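Local structure of signal transduction histidine-protein kinase/phosphatase MprB (Mycobacterium hassiacum, 6BLK) at residues L52-N57 with T147-V152; Y73-D76 with A80-V83; Q124-L127 with A132-V135. The protein probably transfers phosphate from ATP to a protein histidine as a two-component sensor kinase, this chain being its ATP-binding domain. All coordinates share one frame; numbering follows the deposited sequence.

In the fold
All three contacts gather round strand 147-154 of the sheet in this ATP-binding domain. Interaction 1 presses helix 44-60 against that strand beside the bound ATP and magnesium ion. Interaction 2 lies on one flank, where strand 79-85 pairs with strand 147-154 and forms a hairpin with the preceding strand 67-76; its centre is about 14 Å from that of interaction 1. Interaction 3 joins helix 118-128 to strand 132-137, on the other flank, its centre about 10 Å from that of interaction 1. Ile151 ties the set together, touching Val54 and Val126 while its backbone bonds to Leu82. The side chain of Leu133 in interaction 3 is about 10 Å from the ATP; interaction 2 lies away from the nucleotide.

Interaction 1. Residues L52-N57 with T147-V152; sequences LNVLDN and TAIHIV. With MG (magnesium ion), chain F; ATP (adenosine-5'-triphosphate), chain E.
In the Bergerat fold of the histidine kinase, gyrase and Hsp90 ATPases, the helix bearing the N-box asparagine lies against the sheet, and here Val54 of helix 44-60 meets Ile149 and Ile151 of strand 147-154. Val54 sends its two methyls to different residues: CG1 sits 3.9 Å from Ile149 CB, while CG2 lies more loosely, 4.4 Å from Ile151 CD1. CG1 is carried there by standing opposite the backbone N (chi1 177°). The Val54 and Ile149 side chains cross obliquely, and such branched, apolar groups suit this buried interface.

One turn further along, the same helix turns polar toward the nucleotide. Asn57 OD1 binds the magnesium ion at 2.1 Å, and Asn57 ND2 donates to ATP O2A at 2.7 Å through a rather bent bond (136°). O2A also binds the metal, and an amide can serve both tasks because it offers an oxygen and an N-H together. ATP O1G, ATP O2B and two waters complete six oxygen ligands. The helix positions both waters: one donates to Asp56 OD2, the other to the backbone oxygen of Asn53. On the adenine side Thr147 OG1 comes to 3.4 Å from ATP N1, a contact and not a hydrogen bond, and Asn57 CB lies 3.3 Å from ATP N7.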
loop_
_atom_site.group_PDB
_atom_site.type_symbol
_atom_site.label_atom_id
_atom_site.label_comp_id
_atom_site.label_asym_id
_atom_site.label_seq_id
_atom_site.Cartn_x
_atom_site.Cartn_y
_atom_site.Cartn_z
ATOM N N LEU A 52 0.133 0.409 -6.412
ATOM C CA LEU A 52 -1.211 0.380 -7.004
ATOM C C LEU A 52 -2.046 -0.734 -6.395
ATOM O O LEU A 52 -3.245 -0.555 -6.151
ATOM C CB LEU A 52 -1.125 0.230 -8.515
ATOM C CG LEU A 52 -2.443 0.146 -9.281
ATOM C CD1 LEU A 52 -3.237 1.407 -9.034
ATOM C CD2 LEU A 52 -2.160 -0.049 -10.772
ATOM N N ASN A 53 -1.448 -1.892 -6.119
ATOM C CA ASN A 53 -2.247 -2.961 -5.539
ATOM C C ASN A 53 -2.767 -2.582 -4.156
ATOM O O ASN A 53 -3.897 -2.937 -3.794
ATOM C CB ASN A 53 -1.451 -4.260 -5.459
ATOM C CG ASN A 53 -1.266 -4.927 -6.819
ATOM O OD1 ASN A 53 -1.676 -4.417 -7.863
ATOM N ND2 ASN A 53 -0.634 -6.077 -6.802
ATOM N N VAL A 54 -1.956 -1.871 -3.363
ATOM C CA VAL A 54 -2.424 -1.448 -2.039
ATOM C C VAL A 54 -3.457 -0.347 -2.166
ATOM O O VAL A 54 -4.478 -0.380 -1.480
ATOM C CB VAL A 54 -1.253 -1.027 -1.128
ATOM C CG1 VAL A 54 -1.767 -0.523 0.210
ATOM C CG2 VAL A 54 -0.337 -2.194 -0.889
ATOM N N LEU A 55 -3.226 0.620 -3.053
ATOM C CA LEU A 55 -4.204 1.682 -3.267
ATOM C C LEU A 55 -5.510 1.119 -3.776
ATOM O O LEU A 55 -6.581 1.607 -3.400
ATOM C CB LEU A 55 -3.685 2.725 -4.238
ATOM C CG LEU A 55 -2.545 3.594 -3.719
ATOM C CD1 LEU A 55 -2.061 4.462 -4.863
ATOM C CD2 LEU A 55 -2.964 4.470 -2.535
ATOM N N ASP A 56 -5.446 0.109 -4.648
ATOM C CA ASP A 56 -6.667 -0.475 -5.186
ATOM C C ASP A 56 -7.512 -1.100 -4.079
ATOM O O ASP A 56 -8.737 -0.927 -4.063
ATOM C CB ASP A 56 -6.341 -1.509 -6.256
ATOM C CG ASP A 56 -7.572 -2.009 -6.953
ATOM O OD1 ASP A 56 -8.230 -1.171 -7.606
ATOM O OD2 ASP A 56 -7.865 -3.220 -6.827
ATOM N N ASN A 57 -6.880 -1.812 -3.130
ATOM C CA ASN A 57 -7.616 -2.381 -2.000
ATOM C C ASN A 57 -8.203 -1.285 -1.141
ATOM O O ASN A 57 -9.359 -1.376 -0.700
ATOM C CB ASN A 57 -6.721 -3.278 -1.132
ATOM C CG ASN A 57 -6.268 -4.518 -1.847
ATOM O OD1 ASN A 57 -6.896 -4.963 -2.817
ATOM N ND2 ASN A 57 -5.159 -5.089 -1.378
ATOM N N THR A 147 -8.141 -0.081 7.542
ATOM C CA THR A 147 -6.880 -0.811 7.417
ATOM C C THR A 147 -5.730 0.143 7.157
ATOM O O THR A 147 -5.854 1.115 6.407
ATOM C CB THR A 147 -6.942 -1.825 6.272
ATOM O OG1 THR A 147 -8.037 -2.709 6.479
ATOM C CG2 THR A 147 -5.678 -2.692 6.202
ATOM N N ALA A 148 -4.582 -0.179 7.741
ATOM C CA ALA A 148 -3.331 0.499 7.467
ATOM C C ALA A 148 -2.357 -0.554 6.976
ATOM O O ALA A 148 -2.141 -1.561 7.653
ATOM C CB ALA A 148 -2.823 1.199 8.721
ATOM N N ILE A 149 -1.830 -0.361 5.770
ATOM C CA ILE A 149 -0.723 -1.165 5.272
ATOM C C ILE A 149 0.531 -0.326 5.408
ATOM O O ILE A 149 0.599 0.779 4.856
ATOM C CB ILE A 149 -0.930 -1.576 3.820
ATOM C CG1 ILE A 149 -2.234 -2.380 3.665
ATOM C CG2 ILE A 149 0.268 -2.355 3.339
ATOM C CD1 ILE A 149 -2.213 -3.761 4.275
ATOM N N HIS A 150 1.534 -0.864 6.116
ATOM C CA HIS A 150 2.774 -0.164 6.399
ATOM C C HIS A 150 3.895 -0.855 5.625
ATOM O O HIS A 150 4.130 -2.055 5.820
ATOM C CB HIS A 150 3.095 -0.236 7.900
ATOM C CG HIS A 150 2.131 0.444 8.814
ATOM N ND1 HIS A 150 2.478 1.563 9.536
ATOM C CD2 HIS A 150 0.861 0.138 9.188
ATOM C CE1 HIS A 150 1.463 1.936 10.290
ATOM N NE2 HIS A 150 0.466 1.094 10.092
ATOM N N ILE A 151 4.612 -0.094 4.797
ATOM C CA ILE A 151 5.708 -0.598 3.972
ATOM C C ILE A 151 6.961 0.212 4.274
ATOM O O ILE A 151 7.003 1.435 4.045
ATOM C CB ILE A 151 5.368 -0.517 2.480
ATOM C CG1 ILE A 151 4.198 -1.464 2.160
ATOM C CG2 ILE A 151 6.603 -0.834 1.620
ATOM C CD1 ILE A 151 3.637 -1.331 0.773
ATOM N N VAL A 152 7.997 -0.474 4.729
ATOM C CA VAL A 152 9.281 0.150 4.976
ATOM C C VAL A 152 10.180 -0.149 3.777
ATOM O O VAL A 152 10.316 -1.306 3.376
ATOM C CB VAL A 152 9.874 -0.352 6.296
ATOM C CG1 VAL A 152 11.280 0.220 6.495
ATOM C CG2 VAL A 152 8.980 0.049 7.430
HETATM MG MG MG F . -6.460 -6.569 -4.116
HETATM P PG ATP E . -6.783 -8.990 -6.280
HETATM O O1G ATP E . -6.019 -7.977 -5.447
HETATM O O2G ATP E . -6.043 -10.270 -6.696
HETATM O O3G ATP E . -7.599 -8.382 -7.408
HETATM P PB ATP E . -8.201 -9.121 -3.721
HETATM O O1B ATP E . -9.395 -9.929 -3.246
HETATM O O2B ATP E . -8.248 -7.634 -3.785
HETATM O O3B ATP E . -7.907 -9.581 -5.260
HETATM P PA ATP E . -5.776 -8.876 -2.086
HETATM O O1A ATP E . -4.571 -9.809 -2.004
HETATM O O2A ATP E . -5.559 -7.487 -2.632
HETATM O O3A ATP E . -6.896 -9.710 -2.932
HETATM O "O5'" ATP E . -6.448 -8.859 -0.668
HETATM C "C5'" ATP E . -6.766 -10.071 -0.006
HETATM C "C4'" ATP E . -8.036 -9.859 0.809
HETATM O "O4'" ATP E . -7.676 -9.051 1.935
HETATM C "C3'" ATP E . -9.209 -9.140 0.131
HETATM O "O3'" ATP E . -10.054 -10.045 -0.613
HETATM C "C2'" ATP E . -9.918 -8.556 1.338
HETATM O "O2'" ATP E . -10.718 -9.542 2.015
HETATM C "C1'" ATP E . -8.774 -8.210 2.266
HETATM N N9 ATP E . -8.301 -6.820 2.129
HETATM C C8 ATP E . -7.152 -6.369 1.520
HETATM N N7 ATP E . -7.050 -5.016 1.653
HETATM C C5 ATP E . -8.135 -4.615 2.353
HETATM C C6 ATP E . -8.583 -3.330 2.843
HETATM N N6 ATP E . -7.867 -2.236 2.550
HETATM N N1 ATP E . -9.719 -3.298 3.536
HETATM C C2 ATP E . -10.434 -4.407 3.802
HETATM N N3 ATP E . -10.067 -5.632 3.400
HETATM C C4 ATP E . -8.929 -5.783 2.684
HETATM O O HOH W 1 -4.725 -5.513 -4.680
HETATM O O HOH W 2 -7.718 -5.479 -5.631
#

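Interaction 2. Residues Y73-D76 with A80-V83; sequences YQID and AELV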
loop_
_atom_site.group_PDB
_atom_site.type_symbol
_atom_site.label_atom_id
_atom_site.label_comp_id
_atom_site.label_asym_id
_atom_site.label_seq_id
_atom_site.Cartn_x
_atom_site.Cartn_y
_atom_site.Cartn_z
ATOM N N TYR A 73 7.121 8.906 5.046
ATOM C CA TYR A 73 8.021 9.678 5.881
ATOM C C TYR A 73 9.291 8.886 6.097
ATOM O O TYR A 73 9.244 7.668 6.238
ATOM C CB TYR A 73 7.391 9.978 7.229
ATOM C CG TYR A 73 6.332 11.035 7.214
ATOM C CD1 TYR A 73 6.674 12.379 7.118
ATOM C CD2 TYR A 73 4.995 10.703 7.318
ATOM C CE1 TYR A 73 5.690 13.364 7.123
ATOM C CE2 TYR A 73 4.034 11.654 7.317
ATOM C CZ TYR A 73 4.372 12.978 7.214
ATOM O OH TYR A 73 3.333 13.906 7.235
ATOM N N GLN A 74 10.413 9.594 6.165
ATOM C CA GLN A 74 11.678 8.984 6.574
ATOM C C GLN A 74 11.621 8.610 8.056
ATOM O O GLN A 74 11.152 9.387 8.878
ATOM C CB GLN A 74 12.825 9.971 6.347
ATOM C CG GLN A 74 14.209 9.399 6.676
ATOM C CD GLN A 74 15.349 10.263 6.198
ATOM O OE1 GLN A 74 15.155 11.380 5.734
ATOM N NE2 GLN A 74 16.572 9.736 6.311
ATOM N N ILE A 75 12.092 7.415 8.405
ATOM C CA ILE A 75 12.078 6.954 9.790
ATOM C C ILE A 75 13.475 6.710 10.369
ATOM O O ILE A 75 13.597 6.602 11.597
ATOM C CB ILE A 75 11.205 5.683 9.954
ATOM C CG1 ILE A 75 11.765 4.516 9.107
ATOM C CG2 ILE A 75 9.777 5.982 9.599
ATOM C CD1 ILE A 75 11.101 3.153 9.368
ATOM N N ASP A 76 14.540 6.641 9.545
ATOM C CA ASP A 76 15.948 6.616 9.966
ATOM C C ASP A 76 16.832 7.027 8.779
ATOM O O ASP A 76 16.316 7.295 7.679
ATOM C CB ASP A 76 16.312 5.236 10.552
ATOM C CG ASP A 76 16.245 4.112 9.552
ATOM O OD1 ASP A 76 16.920 4.181 8.518
ATOM O OD2 ASP A 76 15.526 3.125 9.820
ATOM N N ALA A 80 12.468 4.710 4.858
ATOM C CA ALA A 80 11.240 5.463 4.934
ATOM C C ALA A 80 10.089 4.476 4.990
ATOM O O ALA A 80 10.235 3.299 4.665
ATOM C CB ALA A 80 11.045 6.400 3.739
ATOM N N GLU A 81 8.972 4.964 5.473
ATOM C CA GLU A 81 7.796 4.143 5.660
ATOM C C GLU A 81 6.653 4.750 4.872
ATOM O O GLU A 81 6.330 5.925 5.060
ATOM C CB GLU A 81 7.444 4.051 7.148
ATOM C CG GLU A 81 6.342 3.090 7.450
ATOM C CD GLU A 81 5.810 3.230 8.879
ATOM O OE1 GLU A 81 5.941 4.326 9.463
ATOM O OE2 GLU A 81 5.239 2.252 9.412
ATOM N N LEU A 82 6.017 3.925 4.046
ATOM C CA LEU A 82 4.815 4.284 3.308
ATOM C C LEU A 82 3.646 3.667 4.054
ATOM O O LEU A 82 3.630 2.460 4.301
ATOM C CB LEU A 82 4.883 3.787 1.861
ATOM C CG LEU A 82 3.623 3.798 0.987
ATOM C CD1 LEU A 82 3.133 5.196 0.673
ATOM C CD2 LEU A 82 3.916 3.063 -0.324
ATOM N N VAL A 83 2.686 4.485 4.416
ATOM C CA VAL A 83 1.499 3.998 5.111
ATOM C C VAL A 83 0.302 4.410 4.294
ATOM O O VAL A 83 0.081 5.609 4.066
ATOM C CB VAL A 83 1.388 4.523 6.550
ATOM C CG1 VAL A 83 0.228 3.845 7.260
ATOM C CG2 VAL A 83 2.649 4.273 7.318
#
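The carbonyl oxygen Tyr73 O receives the backbone amide Glu81 N at 2.8 Å along a nearly straight bond (168°). The return bond, from Tyr73 N to Glu81 O, is longer at 3.1 Å, and together the two make Tyr73 and Glu81 a hydrogen-bonded antiparallel pair. Ala80 also packs on Tyr73 O, with its CA 3.2 Å and its CB 3.3 Å from that oxygen, and a side chain no larger than a methyl suits so tight a place. The next pair, Gln74 with Ala80, is non-hydrogen-bonded, and its backbones draw in until Gln74 CA and Ala80 CA are 3.9 Å apart. Both side chains lie on the same face of the sheet, where Trp38 of strand 30-40 touches them.

These residues belong to the beta hairpin of strands 67-76 and 79-85, whose short segments are strongly twisted, at 137° between their directions. Near the turn the pairing is interrupted by a classic beta bulge, in which Ile75 and Asp76 both stand opposite His79. Asp76 suits this end because its OD1 accepts from both Gly78 N and His79 ND1. The long amide side chain of Gln74 reaches along its own strand, and Gln74 NE2 donates to Asp76 O at 2.8 Å; the oxygen lies in the plane of the amide, but the donor sits above the carbonyl plane.

Glu81 lies on the same face as Tyr73, and Ile75, from the bulge, crosses it at about a right angle. The isoleucine CG1 takes the crowded position between backbone N and carbonyl carbon (chi1 62°), leaving CG2 to rest 3.9 Å from Glu81 CB. The CB of Glu81 thus packs against the isoleucine, while the extended chain beyond it carries OE2 to a hydrogen bond with His150 ND1 of the adjoining strand 147-154.

Interaction 3. Residues Q124-L127 with A132-V135; sequences QVVL and ALRV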
loop_
_atom_site.group_PDB
_atom_site.type_symbol
_atom_site.label_atom_id
_atom_site.label_comp_id
_atom_site.label_asym_id
_atom_site.label_seq_id
_atom_site.Cartn_x
_atom_site.Cartn_y
_atom_site.Cartn_z
ATOM N N GLN A 124 6.073 -9.771 -2.321
ATOM C CA GLN A 124 7.229 -10.182 -3.127
ATOM C C GLN A 124 8.069 -8.967 -3.542
ATOM O O GLN A 124 9.308 -8.941 -3.381
ATOM C CB GLN A 124 6.738 -10.954 -4.354
ATOM C CG GLN A 124 7.902 -11.523 -5.203
ATOM C CD GLN A 124 7.476 -12.680 -6.102
ATOM O OE1 GLN A 124 6.426 -13.301 -5.892
ATOM N NE2 GLN A 124 8.289 -12.974 -7.110
ATOM N N VAL A 125 7.406 -7.939 -4.065
ATOM C CA VAL A 125 8.105 -6.735 -4.510
ATOM C C VAL A 125 8.821 -6.073 -3.347
ATOM O O VAL A 125 10.008 -5.703 -3.441
ATOM C CB VAL A 125 7.118 -5.771 -5.175
ATOM C CG1 VAL A 125 7.765 -4.453 -5.419
ATOM C CG2 VAL A 125 6.616 -6.327 -6.481
ATOM N N VAL A 126 8.140 -5.954 -2.212
ATOM C CA VAL A 126 8.743 -5.268 -1.078
ATOM C C VAL A 126 9.941 -6.052 -0.580
ATOM O O VAL A 126 11.009 -5.475 -0.336
ATOM C CB VAL A 126 7.701 -5.024 0.023
ATOM C CG1 VAL A 126 8.357 -4.541 1.274
ATOM C CG2 VAL A 126 6.714 -4.039 -0.465
ATOM N N LEU A 127 9.821 -7.376 -0.465
ATOM C CA LEU A 127 10.987 -8.164 -0.045
ATOM C C LEU A 127 12.120 -8.091 -1.065
ATOM O O LEU A 127 13.301 -8.075 -0.680
ATOM C CB LEU A 127 10.590 -9.613 0.222
ATOM C CG LEU A 127 9.658 -9.826 1.410
ATOM C CD1 LEU A 127 9.322 -11.305 1.532
ATOM C CD2 LEU A 127 10.235 -9.344 2.694
ATOM N N ALA A 132 10.105 -4.247 4.335
ATOM C CA ALA A 132 9.306 -4.977 5.291
ATOM C C ALA A 132 7.897 -4.411 5.262
ATOM O O ALA A 132 7.669 -3.267 4.875
ATOM C CB ALA A 132 9.877 -4.887 6.720
ATOM N N LEU A 133 6.940 -5.240 5.634
ATOM C CA LEU A 133 5.579 -4.736 5.633
ATOM C C LEU A 133 4.779 -5.381 6.748
ATOM O O LEU A 133 5.161 -6.405 7.340
ATOM C CB LEU A 133 4.916 -4.899 4.254
ATOM C CG LEU A 133 4.685 -6.236 3.588
ATOM C CD1 LEU A 133 4.136 -6.007 2.197
ATOM C CD2 LEU A 133 5.950 -7.080 3.520
ATOM N N ARG A 134 3.700 -4.692 7.091
ATOM C CA ARG A 134 2.826 -5.175 8.139
ATOM C C ARG A 134 1.471 -4.520 7.949
ATOM O O ARG A 134 1.327 -3.540 7.218
ATOM C CB ARG A 134 3.383 -4.890 9.531
ATOM C CG ARG A 134 3.507 -3.465 9.903
ATOM C CD ARG A 134 3.969 -3.336 11.354
ATOM N NE ARG A 134 3.966 -1.934 11.728
ATOM C CZ ARG A 134 2.987 -1.313 12.386
ATOM N NH1 ARG A 134 1.911 -1.961 12.819
ATOM N NH2 ARG A 134 3.098 -0.025 12.644
ATOM N N VAL A 135 0.492 -5.080 8.637
ATOM C CA VAL A 135 -0.892 -4.633 8.560
ATOM C C VAL A 135 -1.352 -4.317 9.972
ATOM O O VAL A 135 -0.952 -4.964 10.946
ATOM C CB VAL A 135 -1.792 -5.693 7.864
ATOM C CG1 VAL A 135 -1.652 -7.045 8.530
ATOM C CG2 VAL A 135 -3.274 -5.276 7.866
#
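Val126 and Leu133 face each other as two forked side chains, one from helix 118-128 and one from strand 132-137, in the alpha/beta sandwich of the histidine kinase ATPase domain. The forks approach slantwise and each methyl finds its own counterpart: Val126 CG1 is 4.2 Å from Leu133 CD2, and Val126 CG2 is likewise 4.2 Å from Leu133 CD1. This is loose van der Waals contact between matched apolar ends, and no hydrogen bond passes between the two segments. The torsion of Leu133 aims it: CG lies between backbone N and carbonyl carbon (chi1 62°), uncommon for leucine, and this directs the forked end at the helix.

The beta-branched valine is short, so that the helix can come near the strand. The nearest CA atoms, Val126 CA and Ala132 CA, are 6.4 Å apart. Ala132 turns its own CB away from the helix, and it is its backbone that the valine covers. The same residue bonds through its backbone to Val152, just as Arg134 does to His150, which fixes the strand beside 147-154.

The pair is packed further by Ile151, which touches Val126, and by Phe100 from a loop, which touches Leu133. Val125, the preceding residue on the helix, turns instead to Leu47 and Ala50 of helix 44-60. Helix 118-128 begins at Gly118 and Leu119, which bind ATP, so the contact joins the nucleotide-binding helix to the sheet, with the Leu133 side chain about 6 Å from that of Leu119. The closest approach is made by the valine methyl beside the strand's first backbone nitrogen: Val126 CG1 lies 3.5 Å from Ala132 N.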